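Local coordinates for protein phosphoserine phosphatase (Thermococcus onnurineus, PDB 4AP9) that probably hydrolyses L-phosphoserine to L-serine and phosphate with the help of magnesium, the last step of serine biosynthesis, at residues A[19-24]-A[110-115]; A[85-90]-A[190-195]; A[97-102]-A[142-147]. All coordinates share one frame; numbering follows the deposited sequence.

Interaction 1. Residues A[19-24]-A[110-115]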
loop_
_atom_site.group_PDB
_atom_site.type_symbol
_atom_site.label_atom_id
_atom_site.label_comp_id
_atom_site.label_asym_id
_atom_site.label_seq_id
_atom_site.Cartn_x
_atom_site.Cartn_y
_atom_site.Cartn_z
ATOM N N THR A 19 -4.744 -28.830 -19.595
ATOM C CA THR A 19 -3.636 -29.372 -18.823
ATOM C C THR A 19 -3.987 -30.771 -18.342
ATOM O O THR A 19 -3.285 -31.729 -18.670
ATOM C CB THR A 19 -3.274 -28.494 -17.616
ATOM O OG1 THR A 19 -4.390 -28.453 -16.717
ATOM C CG2 THR A 19 -2.915 -27.066 -18.072
ATOM N N LEU A 20 -5.080 -30.887 -17.579
ATOM C CA LEU A 20 -5.491 -32.176 -17.023
ATOM C C LEU A 20 -6.515 -32.913 -17.878
ATOM O O LEU A 20 -6.622 -34.140 -17.794
ATOM C CB LEU A 20 -6.051 -32.006 -15.607
ATOM C CG LEU A 20 -5.171 -31.312 -14.562
ATOM C CD1 LEU A 20 -5.873 -31.333 -13.208
ATOM C CD2 LEU A 20 -3.800 -31.982 -14.470
ATOM N N THR A 21 -7.267 -32.175 -18.688
ATOM C CA THR A 21 -8.280 -32.783 -19.546
ATOM C C THR A 21 -8.333 -32.088 -20.902
ATOM O O THR A 21 -8.074 -30.887 -21.006
ATOM C CB THR A 21 -9.666 -32.708 -18.902
ATOM O OG1 THR A 21 -10.619 -33.368 -19.737
ATOM C CG2 THR A 21 -10.100 -31.268 -18.725
ATOM N N ASP A 22 -8.652 -32.828 -21.958
ATOM C CA ASP A 22 -8.897 -32.150 -23.222
ATOM C C ASP A 22 -10.385 -31.953 -23.485
ATOM O O ASP A 22 -10.761 -31.550 -24.575
ATOM C CB ASP A 22 -8.192 -32.829 -24.403
ATOM C CG ASP A 22 -8.489 -34.300 -24.487
ATOM O OD1 ASP A 22 -7.976 -35.053 -23.627
ATOM O OD2 ASP A 22 -9.224 -34.710 -25.416
ATOM N N PHE A 23 -11.220 -32.216 -22.478
ATOM C CA PHE A 23 -12.649 -31.919 -22.597
ATOM C C PHE A 23 -12.917 -30.415 -22.634
ATOM O O PHE A 23 -12.404 -29.649 -21.814
ATOM C CB PHE A 23 -13.482 -32.573 -21.486
ATOM C CG PHE A 23 -14.951 -32.268 -21.598
ATOM C CD1 PHE A 23 -15.697 -32.787 -22.642
ATOM C CD2 PHE A 23 -15.571 -31.417 -20.692
ATOM C CE1 PHE A 23 -17.048 -32.490 -22.770
ATOM C CE2 PHE A 23 -16.922 -31.109 -20.819
ATOM C CZ PHE A 23 -17.659 -31.657 -21.852
ATOM N N GLU A 24 -13.721 -30.001 -23.607
ATOM C CA GLU A 24 -14.070 -28.602 -23.776
ATOM C C GLU A 24 -15.582 -28.442 -23.818
ATOM O O GLU A 24 -16.202 -28.644 -24.861
ATOM C CB GLU A 24 -13.441 -28.063 -25.056
ATOM C CG GLU A 24 -11.935 -27.998 -24.960
ATOM C CD GLU A 24 -11.307 -27.403 -26.193
ATOM O OE1 GLU A 24 -11.309 -26.160 -26.316
ATOM O OE2 GLU A 24 -10.823 -28.189 -27.034
ATOM N N GLU A 110 -16.744 -32.099 -11.914
ATOM C CA GLU A 110 -16.863 -32.811 -10.652
ATOM C C GLU A 110 -15.784 -33.889 -10.403
ATOM O O GLU A 110 -15.323 -34.059 -9.269
ATOM C CB GLU A 110 -18.279 -33.381 -10.540
ATOM C CG GLU A 110 -18.588 -34.001 -9.206
ATOM C CD GLU A 110 -18.177 -35.448 -9.144
ATOM O OE1 GLU A 110 -17.834 -36.013 -10.210
ATOM O OE2 GLU A 110 -18.189 -36.017 -8.029
ATOM N N PRO A 111 -15.365 -34.614 -11.454
ATOM C CA PRO A 111 -14.325 -35.620 -11.187
ATOM C C PRO A 111 -13.036 -35.052 -10.557
ATOM O O PRO A 111 -12.311 -35.784 -9.883
ATOM C CB PRO A 111 -14.048 -36.219 -12.581
ATOM C CG PRO A 111 -15.323 -36.022 -13.338
ATOM C CD PRO A 111 -15.895 -34.709 -12.830
ATOM N N PHE A 112 -12.769 -33.762 -10.755
ATOM C CA PHE A 112 -11.560 -33.132 -10.231
ATOM C C PHE A 112 -11.779 -32.477 -8.865
ATOM O O PHE A 112 -10.852 -31.923 -8.286
ATOM C CB PHE A 112 -11.072 -32.061 -11.206
ATOM C CG PHE A 112 -10.587 -32.602 -12.509
ATOM C CD1 PHE A 112 -9.345 -33.210 -12.596
ATOM C CD2 PHE A 112 -11.359 -32.496 -13.656
ATOM C CE1 PHE A 112 -8.889 -33.703 -13.800
ATOM C CE2 PHE A 112 -10.906 -32.997 -14.855
ATOM C CZ PHE A 112 -9.662 -33.596 -14.924
ATOM N N LYS A 113 -13.010 -32.542 -8.362
ATOM C CA LYS A 113 -13.421 -31.757 -7.196
ATOM C C LYS A 113 -12.566 -32.029 -5.952
ATOM O O LYS A 113 -12.324 -31.133 -5.147
ATOM C CB LYS A 113 -14.891 -32.057 -6.898
ATOM C CG LYS A 113 -15.565 -31.187 -5.855
ATOM C CD LYS A 113 -16.968 -31.737 -5.614
ATOM C CE LYS A 113 -17.909 -30.711 -4.996
ATOM N NZ LYS A 113 -19.341 -31.155 -5.074
ATOM N N GLU A 114 -12.124 -33.270 -5.787
ATOM C CA GLU A 114 -11.387 -33.649 -4.584
ATOM C C GLU A 114 -9.936 -34.010 -4.869
ATOM O O GLU A 114 -9.217 -34.486 -3.980
ATOM C CB GLU A 114 -12.069 -34.826 -3.890
ATOM C CG GLU A 114 -13.535 -34.603 -3.583
ATOM C CD GLU A 114 -13.752 -33.557 -2.511
ATOM O OE1 GLU A 114 -12.761 -33.135 -1.867
ATOM O OE2 GLU A 114 -14.916 -33.151 -2.315
ATOM N N LEU A 115 -9.502 -33.784 -6.104
ATOM C CA LEU A 115 -8.167 -34.197 -6.500
ATOM C C LEU A 115 -7.109 -33.295 -5.870
ATOM O O LEU A 115 -6.102 -33.773 -5.362
ATOM C CB LEU A 115 -8.028 -34.202 -8.021
ATOM C CG LEU A 115 -6.649 -34.624 -8.525
ATOM C CD1 LEU A 115 -6.322 -36.052 -8.095
ATOM C CD2 LEU A 115 -6.584 -34.515 -10.031
#

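Interaction 2. Residues A[85-90]-A[190-195]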
loop_
_atom_site.group_PDB
_atom_site.type_symbol
_atom_site.label_atom_id
_atom_site.label_comp_id
_atom_site.label_asym_id
_atom_site.label_seq_id
_atom_site.Cartn_x
_atom_site.Cartn_y
_atom_site.Cartn_z
ATOM N N ARG A 85 -3.418 -37.517 -12.275
ATOM C CA ARG A 85 -3.312 -37.839 -10.864
ATOM C C ARG A 85 -1.846 -37.803 -10.412
ATOM O O ARG A 85 -1.533 -37.360 -9.302
ATOM C CB ARG A 85 -3.965 -39.186 -10.553
ATOM C CG ARG A 85 -4.028 -39.467 -9.066
ATOM C CD ARG A 85 -4.780 -40.742 -8.765
ATOM N NE ARG A 85 -6.172 -40.688 -9.204
ATOM C CZ ARG A 85 -7.160 -40.169 -8.482
ATOM N NH1 ARG A 85 -6.907 -39.635 -7.291
ATOM N NH2 ARG A 85 -8.401 -40.176 -8.953
ATOM N N GLU A 86 -0.944 -38.251 -11.276
ATOM C CA GLU A 86 0.470 -38.246 -10.931
ATOM C C GLU A 86 0.972 -36.809 -10.785
ATOM O O GLU A 86 1.753 -36.506 -9.878
ATOM C CB GLU A 86 1.290 -39.004 -11.979
ATOM C CG GLU A 86 2.769 -39.126 -11.613
ATOM C CD GLU A 86 3.554 -39.965 -12.603
ATOM O OE1 GLU A 86 3.007 -40.308 -13.677
ATOM O OE2 GLU A 86 4.726 -40.276 -12.300
ATOM N N LEU A 87 0.524 -35.921 -11.669
ATOM C CA LEU A 87 0.938 -34.522 -11.560
ATOM C C LEU A 87 0.617 -34.007 -10.165
ATOM O O LEU A 87 1.489 -33.503 -9.455
ATOM C CB LEU A 87 0.254 -33.635 -12.604
ATOM C CG LEU A 87 0.523 -32.122 -12.459
ATOM C CD1 LEU A 87 1.999 -31.834 -12.501
ATOM C CD2 LEU A 87 -0.194 -31.303 -13.537
ATOM N N VAL A 88 -0.641 -34.148 -9.770
ATOM C CA VAL A 88 -1.090 -33.594 -8.501
ATOM C C VAL A 88 -0.404 -34.239 -7.308
ATOM O O VAL A 88 -0.007 -33.557 -6.369
ATOM C CB VAL A 88 -2.622 -33.698 -8.363
ATOM C CG1 VAL A 88 -3.061 -33.357 -6.944
ATOM C CG2 VAL A 88 -3.300 -32.783 -9.387
ATOM N N GLU A 89 -0.241 -35.554 -7.339
ATOM C CA GLU A 89 0.433 -36.230 -6.227
ATOM C C GLU A 89 1.918 -35.838 -6.117
ATOM O O GLU A 89 2.459 -35.708 -5.009
ATOM C CB GLU A 89 0.266 -37.747 -6.330
ATOM C CG GLU A 89 -1.170 -38.194 -6.126
ATOM C CD GLU A 89 -1.363 -39.692 -6.273
ATOM O OE1 GLU A 89 -0.420 -40.395 -6.700
ATOM O OE2 GLU A 89 -2.477 -40.161 -5.964
ATOM N N THR A 90 2.565 -35.646 -7.264
ATOM C CA THR A 90 3.968 -35.265 -7.294
ATOM C C THR A 90 4.167 -33.830 -6.808
ATOM O O THR A 90 5.079 -33.547 -6.026
ATOM C CB THR A 90 4.556 -35.425 -8.695
ATOM O OG1 THR A 90 4.356 -36.776 -9.135
ATOM C CG2 THR A 90 6.065 -35.116 -8.676
ATOM N N LYS A 190 2.512 -35.044 -20.091
ATOM C CA LYS A 190 3.593 -35.960 -19.758
ATOM C C LYS A 190 4.872 -35.182 -19.464
ATOM O O LYS A 190 5.542 -35.413 -18.460
ATOM C CB LYS A 190 3.821 -36.953 -20.903
ATOM C CG LYS A 190 5.027 -37.856 -20.714
ATOM C CD LYS A 190 4.820 -38.816 -19.549
ATOM C CE LYS A 190 6.120 -39.523 -19.164
ATOM N NZ LYS A 190 6.572 -40.560 -20.146
ATOM N N GLU A 191 5.200 -34.248 -20.349
ATOM C CA GLU A 191 6.369 -33.404 -20.165
ATOM C C GLU A 191 6.247 -32.597 -18.870
ATOM O O GLU A 191 7.236 -32.394 -18.157
ATOM C CB GLU A 191 6.512 -32.477 -21.373
ATOM C CG GLU A 191 7.872 -31.824 -21.530
ATOM C CD GLU A 191 8.073 -31.267 -22.930
ATOM O OE1 GLU A 191 8.045 -32.065 -23.890
ATOM O OE2 GLU A 191 8.256 -30.040 -23.074
ATOM N N LEU A 192 5.034 -32.142 -18.557
ATOM C CA LEU A 192 4.821 -31.352 -17.345
ATOM C C LEU A 192 5.078 -32.202 -16.110
ATOM O O LEU A 192 5.733 -31.757 -15.171
ATOM C CB LEU A 192 3.404 -30.773 -17.296
ATOM C CG LEU A 192 3.076 -29.894 -16.087
ATOM C CD1 LEU A 192 3.982 -28.667 -16.039
ATOM C CD2 LEU A 192 1.609 -29.475 -16.106
ATOM N N VAL A 193 4.559 -33.424 -16.111
ATOM C CA VAL A 193 4.805 -34.350 -15.013
ATOM C C VAL A 193 6.316 -34.563 -14.832
ATOM O O VAL A 193 6.833 -34.522 -13.720
ATOM C CB VAL A 193 4.104 -35.696 -15.257
ATOM C CG1 VAL A 193 4.537 -36.712 -14.237
ATOM C CG2 VAL A 193 2.587 -35.509 -15.208
ATOM N N ASP A 194 7.014 -34.772 -15.942
ATOM C CA ASP A 194 8.459 -34.990 -15.903
ATOM C C ASP A 194 9.191 -33.794 -15.324
ATOM O O ASP A 194 10.142 -33.946 -14.559
ATOM C CB ASP A 194 8.995 -35.303 -17.296
ATOM C CG ASP A 194 8.650 -36.706 -17.743
ATOM O OD1 ASP A 194 8.294 -37.536 -16.874
ATOM O OD2 ASP A 194 8.731 -36.978 -18.961
ATOM N N PHE A 195 8.740 -32.600 -15.690
ATOM C CA PHE A 195 9.318 -31.385 -15.149
ATOM C C PHE A 195 9.135 -31.308 -13.633
ATOM O O PHE A 195 10.074 -31.052 -12.884
ATOM C CB PHE A 195 8.712 -30.154 -15.826
ATOM C CG PHE A 195 9.284 -28.858 -15.330
ATOM C CD1 PHE A 195 10.416 -28.316 -15.915
ATOM C CD2 PHE A 195 8.703 -28.191 -14.264
ATOM C CE1 PHE A 195 10.948 -27.131 -15.447
ATOM C CE2 PHE A 195 9.233 -27.002 -13.795
ATOM C CZ PHE A 195 10.350 -26.474 -14.389
#

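Interaction 3. Residues A[97-102]-A[142-147]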
loop_
_atom_site.group_PDB
_atom_site.type_symbol
_atom_site.label_atom_id
_atom_site.label_comp_id
_atom_site.label_asym_id
_atom_site.label_seq_id
_atom_site.Cartn_x
_atom_site.Cartn_y
_atom_site.Cartn_z
ATOM N N LYS A 97 1.005 -26.803 -2.123
ATOM C CA LYS A 97 -0.438 -26.954 -1.981
ATOM C C LYS A 97 -1.025 -26.814 -3.392
ATOM O O LYS A 97 -0.647 -25.904 -4.129
ATOM C CB LYS A 97 -0.987 -25.875 -1.066
ATOM C CG LYS A 97 -2.486 -25.778 -1.055
ATOM C CD LYS A 97 -2.919 -24.821 0.027
ATOM C CE LYS A 97 -3.528 -23.585 -0.548
ATOM N NZ LYS A 97 -4.378 -22.919 0.485
ATOM N N VAL A 98 -1.929 -27.711 -3.769
ATOM C CA VAL A 98 -2.453 -27.756 -5.143
ATOM C C VAL A 98 -3.865 -27.182 -5.272
ATOM O O VAL A 98 -4.789 -27.627 -4.589
ATOM C CB VAL A 98 -2.464 -29.206 -5.661
ATOM C CG1 VAL A 98 -2.995 -29.272 -7.093
ATOM C CG2 VAL A 98 -1.063 -29.795 -5.572
ATOM N N VAL A 99 -4.026 -26.196 -6.153
ATOM C CA VAL A 99 -5.309 -25.536 -6.351
ATOM C C VAL A 99 -5.710 -25.725 -7.792
ATOM O O VAL A 99 -4.971 -25.349 -8.709
ATOM C CB VAL A 99 -5.252 -24.023 -6.018
ATOM C CG1 VAL A 99 -6.603 -23.390 -6.248
ATOM C CG2 VAL A 99 -4.812 -23.810 -4.566
ATOM N N LEU A 100 -6.871 -26.332 -8.000
ATOM C CA LEU A 100 -7.353 -26.576 -9.352
ATOM C C LEU A 100 -8.409 -25.538 -9.666
ATOM O O LEU A 100 -9.318 -25.319 -8.870
ATOM C CB LEU A 100 -7.949 -27.986 -9.455
ATOM C CG LEU A 100 -7.072 -29.178 -9.071
ATOM C CD1 LEU A 100 -7.741 -30.470 -9.505
ATOM C CD2 LEU A 100 -5.682 -29.093 -9.671
ATOM N N ILE A 101 -8.298 -24.884 -10.817
ATOM C CA ILE A 101 -9.272 -23.868 -11.171
ATOM C C ILE A 101 -9.779 -24.069 -12.584
ATOM O O ILE A 101 -9.124 -24.719 -13.405
ATOM C CB ILE A 101 -8.697 -22.431 -11.026
ATOM C CG1 ILE A 101 -7.551 -22.167 -12.011
ATOM C CG2 ILE A 101 -8.175 -22.200 -9.616
ATOM C CD1 ILE A 101 -7.024 -20.742 -11.927
ATOM N N SER A 102 -10.963 -23.538 -12.849
ATOM C CA SER A 102 -11.478 -23.486 -14.209
ATOM C C SER A 102 -12.548 -22.408 -14.318
ATOM O O SER A 102 -13.232 -22.103 -13.333
ATOM C CB SER A 102 -12.077 -24.844 -14.610
ATOM O OG SER A 102 -12.618 -24.797 -15.935
ATOM N N GLY A 142 -6.738 -14.384 -13.132
ATOM C CA GLY A 142 -5.789 -13.525 -12.455
ATOM C C GLY A 142 -6.359 -12.973 -11.160
ATOM O O GLY A 142 -5.675 -12.959 -10.123
ATOM N N GLU A 143 -7.611 -12.511 -11.206
ATOM C CA GLU A 143 -8.224 -11.949 -10.006
ATOM C C GLU A 143 -8.322 -13.022 -8.941
ATOM O O GLU A 143 -8.075 -12.765 -7.760
ATOM C CB GLU A 143 -9.624 -11.392 -10.292
ATOM C CG GLU A 143 -9.632 -10.041 -10.952
ATOM C CD GLU A 143 -8.807 -9.021 -10.192
ATOM O OE1 GLU A 143 -9.157 -8.696 -9.038
ATOM O OE2 GLU A 143 -7.813 -8.549 -10.762
ATOM N N PHE A 144 -8.667 -14.236 -9.362
ATOM C CA PHE A 144 -8.789 -15.334 -8.412
ATOM C C PHE A 144 -7.473 -15.597 -7.675
ATOM O O PHE A 144 -7.473 -15.885 -6.480
ATOM C CB PHE A 144 -9.255 -16.624 -9.086
ATOM C CG PHE A 144 -9.333 -17.783 -8.144
ATOM C CD1 PHE A 144 -10.318 -17.826 -7.171
ATOM C CD2 PHE A 144 -8.415 -18.812 -8.212
ATOM C CE1 PHE A 144 -10.378 -18.891 -6.280
ATOM C CE2 PHE A 144 -8.482 -19.882 -7.323
ATOM C CZ PHE A 144 -9.469 -19.910 -6.366
ATOM N N LEU A 145 -6.360 -15.513 -8.392
ATOM C CA LEU A 145 -5.043 -15.754 -7.792
ATOM C C LEU A 145 -4.679 -14.809 -6.640
ATOM O O LEU A 145 -3.810 -15.136 -5.833
ATOM C CB LEU A 145 -3.938 -15.736 -8.852
ATOM C CG LEU A 145 -3.409 -17.093 -9.336
ATOM C CD1 LEU A 145 -4.518 -17.955 -9.908
ATOM C CD2 LEU A 145 -2.277 -16.920 -10.351
ATOM N N LYS A 146 -5.327 -13.650 -6.579
ATOM C CA LYS A 146 -5.132 -12.716 -5.466
ATOM C C LYS A 146 -5.427 -13.372 -4.120
ATOM O O LYS A 146 -4.987 -12.897 -3.076
ATOM C CB LYS A 146 -6.011 -11.475 -5.636
ATOM C CG LYS A 146 -5.608 -10.552 -6.769
ATOM C CD LYS A 146 -6.534 -9.345 -6.811
ATOM C CE LYS A 146 -6.090 -8.324 -7.842
ATOM N NZ LYS A 146 -7.043 -7.169 -7.941
ATOM N N ARG A 147 -6.192 -14.461 -4.156
ATOM C CA ARG A 147 -6.490 -15.253 -2.969
ATOM C C ARG A 147 -5.216 -15.782 -2.296
ATOM O O ARG A 147 -5.179 -16.023 -1.085
ATOM C CB ARG A 147 -7.360 -16.421 -3.426
ATOM C CG ARG A 147 -8.011 -17.207 -2.342
ATOM C CD ARG A 147 -9.140 -18.032 -2.945
ATOM N NE ARG A 147 -10.345 -17.236 -3.166
ATOM C CZ ARG A 147 -11.574 -17.701 -2.948
ATOM N NH1 ARG A 147 -11.731 -18.947 -2.523
ATOM N NH2 ARG A 147 -12.639 -16.935 -3.163
#

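Interaction 1. Residues A[19-24]-A[110-115]
The ring of Phe112 meets Leu20 and Thr21 obliquely, neither squarely by a face nor by an edge, while CD2 of Leu115, from its own turn, lies at the ring edge and in its plane. Leu20 supplies most of the touching surface from 19-24: its CB is 3.8 Å from Phe112 CE1, and its CD1 reaches the same ring carbon at 3.9 Å. With CG of Leu20 anti to the carbonyl carbon (chi1 -55°), CD1 joins CB against the ring, and the two side chains pass alongside one another, pointing opposite ways. Thr21 adds only its CB, 4.1 Å from Phe112 CZ. Its hydroxyl serves its own loop, where OG1 accepts from Phe23 N at 3.0 Å and closes an ST turn with a nearly straight bond (166°). In the haloacid dehalogenase fold the loop after the first core strand leads towards the cap, and 19-24 takes that place, between strand 11-15 and helix 25-33. The partner loop follows strand 97-102 and is folded by backbone bonds from Lys113 N to Glu110 O and from Leu115 N to Phe112 O. With an alanine here in place of Phe112, Leu20 CB and CD1 would probably face a gap and Thr21 CB would lose the ring carbon it rests on. Around the pair, Leu20 also packs on Ile14 and Ala84, and Phe112 on Val78.

Interaction 2. Residues A[85-90]-A[190-195]
Val193 lies between Glu86 and Leu87, and with Leu87 and Leu192 it forms the buried seam where helices 82-93 and 189-197 pack side by side in the Rossmann-like core of this haloacid dehalogenase fold. The segments run nearly parallel, 19° apart, with axes 9.4 Å from each other. Val193 buries the largest surface and divides its two methyls between neighbouring residues. CG2 rests against Leu87 CB at 4.0 Å, whereas CG1 lies 3.8 Å from Glu86 CD. Leu87 turns its CD2 towards the partner helix: with CG anti to the backbone N (chi1 174°), CD2 comes to 3.6 Å from Leu192 CD2, a methyl-to-methyl meeting of two obliquely inclined side chains. Leu192 continues this apolar layer down to the sheet, where it packs on Ile173, Val175 and Val186, and Leu87 reaches along helix 189-197 to Leu189 and Ile196. On the outer side of the seam the extended chain of Glu86 runs at about a right angle to Val193, giving it an aliphatic and carboxylate flank. The charge of that carboxylate is met by Lys197 in a salt bridge through OE2. Within helix 82-93, Glu86 O is gripped twice by Thr90, from opposite faces of the carbonyl plane: by its backbone N at 2.9 Å, and by its OG1 at 2.7 Å, standing 37° out of that plane.

Interaction 3. Residues A[97-102]-A[142-147]
The short helix entered at Lys141 reaches strand 97-102 through two neighbouring side chains, Phe144 and Leu145, which meet Val99 and Ile101 in wholly apolar contact. From Gly142 the chain passes to Glu143, whose backbone N is bonded to Asp140 OD1 and whose side chain turns outward. Phe144 carries most of the contact. Its CG is anti to the backbone N (chi1 178°), which sends the ring towards the sheet with CE2 leading. CE2 comes within 3.3 Å of Ile101 CG2, a tight, oblique approach, and Val99 CG1 lies 4.1 Å from the same CE2, at the ring edge and near its plane. Leu145 follows with a looser touch, its CD1 4.3 Å from Ile101 CD1. One turn on from Glu143, Lys146 NZ pairs with Glu143 OE1 at 2.8 Å on the syn lone pair, a salt bridge on the outer side of the helix. Arg147 folds back so that Phe144 CE1 lies 3.5 Å above one face of its guanidinium, offset towards the rim; Arg147 NH1 forms a salt bridge with Glu118 of a second subunit. The side chain of Ile101 lies about 7 Å from a bound 3-pyridinium-1-ylpropane-1-sulfonate, and Asp140 and Lys141 line that pocket. A helix laid on an inner parallel strand, close to the pocket near the strand's C-terminal end, belongs to the layered alpha/beta core of the haloacid dehalogenase superfamily.

How the interactions relate
All three contacts are buried and rest mainly on apolar side chains, yet they join different parts of the core. Interactions 1 and 3 both lie near the middle of the chain, one tying two loops together and the other setting a helix on an inner strand, while interaction 2 pairs two helices farther out. Strand 97-102 separates interaction 3 from interaction 1: Val99 and Ile101 face 142-147, while Leu100 points away from it and packs on Phe112, Leu115 and Leu20. Leu20 CD2 also lies 3.8 Å from Leu87 CD2, joining interaction 1 to interaction 2. In interaction 2 a glutamate flanks the partner helix, whereas in interactions 1 and 3 charged side chains stay out of the cross-segment packing.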